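Local coordinates for sensor protein pfeS (Pseudomonas aeruginosa, PDB 3KYZ) that is a two-component sensor histidine kinase that may activate the regulator PfeR by phosphorylation, represented here by its sensor domain, probably periplasmic, at residues Asp54-Leu59 with Leu98-Ile103. Numbering follows the deposited sequence.
Sequences DTWVAL and LPYVSI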
loop_
_atom_site.group_PDB
_atom_site.type_symbol
_atom_site.label_atom_id
_atom_site.label_comp_id
_atom_site.label_asym_id
_atom_site.label_seq_id
_atom_site.Cartn_x
_atom_site.Cartn_y
_atom_site.Cartn_z
ATOM N N ASP A 54 -11.382 12.505 -14.486
ATOM C CA ASP A 54 -10.684 11.775 -15.539
ATOM C C ASP A 54 -9.456 11.071 -14.970
ATOM O O ASP A 54 -8.341 11.224 -15.473
ATOM C CB ASP A 54 -10.284 12.725 -16.677
ATOM C CG ASP A 54 -9.777 11.987 -17.902
ATOM O OD1 ASP A 54 -10.135 10.800 -18.075
ATOM O OD2 ASP A 54 -9.025 12.596 -18.697
ATOM N N THR A 55 -9.669 10.295 -13.912
ATOM C CA THR A 55 -8.563 9.652 -13.228
ATOM C C THR A 55 -9.048 8.420 -12.478
ATOM O O THR A 55 -10.250 8.276 -12.207
ATOM C CB THR A 55 -7.880 10.629 -12.246
ATOM O OG1 THR A 55 -6.605 10.103 -11.860
ATOM C CG2 THR A 55 -8.737 10.860 -11.005
ATOM N N TRP A 56 -8.121 7.526 -12.155
ATOM C CA TRP A 56 -8.478 6.322 -11.416
ATOM C C TRP A 56 -8.874 6.652 -9.974
ATOM O O TRP A 56 -8.223 7.454 -9.305
ATOM C CB TRP A 56 -7.333 5.313 -11.434
ATOM C CG TRP A 56 -7.710 3.993 -10.820
ATOM C CD1 TRP A 56 -8.409 2.982 -11.417
ATOM C CD2 TRP A 56 -7.412 3.544 -9.494
ATOM N NE1 TRP A 56 -8.557 1.928 -10.545
ATOM C CE2 TRP A 56 -7.959 2.251 -9.355
ATOM C CE3 TRP A 56 -6.736 4.110 -8.409
ATOM C CZ2 TRP A 56 -7.845 1.512 -8.180
ATOM C CZ3 TRP A 56 -6.622 3.378 -7.249
ATOM C CH2 TRP A 56 -7.173 2.090 -7.140
ATOM N N VAL A 57 -9.938 6.008 -9.503
ATOM C CA VAL A 57 -10.445 6.218 -8.156
ATOM C C VAL A 57 -10.815 4.869 -7.556
ATOM O O VAL A 57 -11.285 3.979 -8.274
ATOM C CB VAL A 57 -11.718 7.111 -8.178
ATOM C CG1 VAL A 57 -12.375 7.150 -6.802
ATOM C CG2 VAL A 57 -11.372 8.505 -8.669
ATOM N N ALA A 58 -10.601 4.709 -6.251
ATOM C CA ALA A 58 -11.125 3.545 -5.534
ATOM C C ALA A 58 -11.547 3.948 -4.125
ATOM O O ALA A 58 -10.973 4.872 -3.547
ATOM C CB ALA A 58 -10.089 2.414 -5.477
ATOM N N LEU A 59 -12.570 3.282 -3.597
ATOM C CA LEU A 59 -12.906 3.377 -2.184
ATOM C C LEU A 59 -12.546 2.030 -1.607
ATOM O O LEU A 59 -13.043 1.012 -2.073
ATOM C CB LEU A 59 -14.403 3.643 -1.986
ATOM C CG LEU A 59 -14.836 5.106 -2.125
ATOM C CD1 LEU A 59 -14.545 5.626 -3.528
ATOM C CD2 LEU A 59 -16.307 5.257 -1.786
ATOM N N LEU A 98 1.673 9.345 -12.279
ATOM C CA LEU A 98 1.090 10.227 -11.280
ATOM C C LEU A 98 0.856 9.466 -9.974
ATOM O O LEU A 98 0.457 8.295 -9.987
ATOM C CB LEU A 98 -0.200 10.857 -11.812
ATOM C CG LEU A 98 0.067 11.912 -12.890
ATOM C CD1 LEU A 98 -1.168 12.176 -13.740
ATOM C CD2 LEU A 98 0.584 13.199 -12.260
ATOM N N PRO A 99 1.111 10.127 -8.836
ATOM C CA PRO A 99 0.999 9.447 -7.537
ATOM C C PRO A 99 -0.427 9.003 -7.215
ATOM O O PRO A 99 -1.394 9.661 -7.618
ATOM C CB PRO A 99 1.407 10.528 -6.529
ATOM C CG PRO A 99 2.071 11.592 -7.315
ATOM C CD PRO A 99 1.556 11.524 -8.711
ATOM N N TYR A 100 -0.548 7.899 -6.486
ATOM C CA TYR A 100 -1.838 7.512 -5.920
ATOM C C TYR A 100 -1.951 8.129 -4.540
ATOM O O TYR A 100 -1.095 7.907 -3.681
ATOM C CB TYR A 100 -1.986 5.989 -5.861
ATOM C CG TYR A 100 -2.032 5.384 -7.239
ATOM C CD1 TYR A 100 -3.224 5.323 -7.950
ATOM C CD2 TYR A 100 -0.880 4.890 -7.838
ATOM C CE1 TYR A 100 -3.271 4.788 -9.221
ATOM C CE2 TYR A 100 -0.912 4.356 -9.098
ATOM C CZ TYR A 100 -2.111 4.306 -9.790
ATOM O OH TYR A 100 -2.140 3.765 -11.042
ATOM N N VAL A 101 -2.995 8.927 -4.344
ATOM C CA VAL A 101 -3.177 9.662 -3.104
ATOM C C VAL A 101 -4.183 8.951 -2.205
ATOM O O VAL A 101 -5.285 8.605 -2.642
ATOM C CB VAL A 101 -3.649 11.102 -3.387
ATOM C CG1 VAL A 101 -3.801 11.884 -2.088
ATOM C CG2 VAL A 101 -2.675 11.797 -4.337
ATOM N N SER A 102 -3.778 8.719 -0.957
ATOM C CA SER A 102 -4.587 8.033 0.042
ATOM C C SER A 102 -5.187 9.058 0.995
ATOM O O SER A 102 -4.460 9.848 1.603
ATOM C CB SER A 102 -3.696 7.085 0.843
ATOM O OG SER A 102 -4.403 6.438 1.883
ATOM N N ILE A 103 -6.510 9.053 1.122
ATOM C CA ILE A 103 -7.202 10.023 1.973
ATOM C C ILE A 103 -8.224 9.310 2.858
ATOM O O ILE A 103 -9.249 8.814 2.380
ATOM C CB ILE A 103 -7.922 11.115 1.148
ATOM C CG1 ILE A 103 -7.021 11.664 0.032
ATOM C CG2 ILE A 103 -8.419 12.233 2.075
ATOM C CD1 ILE A 103 -7.778 12.472 -1.040
#
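W56 and Y100 meet through their rings, and this aromatic pair is the whole of the direct contact between 54-59 and 98-103. The benzene part of the indole does the touching: W56 CE3 lies 3.6 Å from Y100 CE1 and 3.7 Å from Y100 CD1. Next to it, W56 CZ3 reaches Y100 CD1 at 4.0 Å. On the tyrosine it is the CD1-CE1 bond that is met, not the hydroxyl. The ring planes stand nearly perpendicular, at 86°, and the centroids of the six-membered rings are 5.6 Å apart, the indole coming at the tyrosine obliquely. Only about 85 Å² is buried, shared nearly evenly by the two residues.

The backbones stay well apart, W56 CA and Y100 CA being 8.7 Å from each other, and the side chains bridge the gap. In W56 the CG is anti to the backbone N (chi1 -173°), which carries the indole out toward Y100. The indole N-H is used outside the pair, NE1 donating to E76 OE2 in the short helix 74-77.

H79 joins the aromatic cluster, stacking on the Y100 ring and meeting W56 edge-to-face; both it and E76 come from the chain between the two segments.

In the three-stranded antiparallel sheet of this Cache-clan sensor domain, 57-60 and 100-104 are the outer strands and 113-117 runs between them. The rings therefore reach across the central strand near the start of both outer ones, where W56 pairs through its backbone with Q117 and packs on V115, while Y100 rests on Q117. The long helix 17-53 packs along the sheet, taking V57 on L49, L59 on A42 and I103 on A27, and its R46 also touches W56.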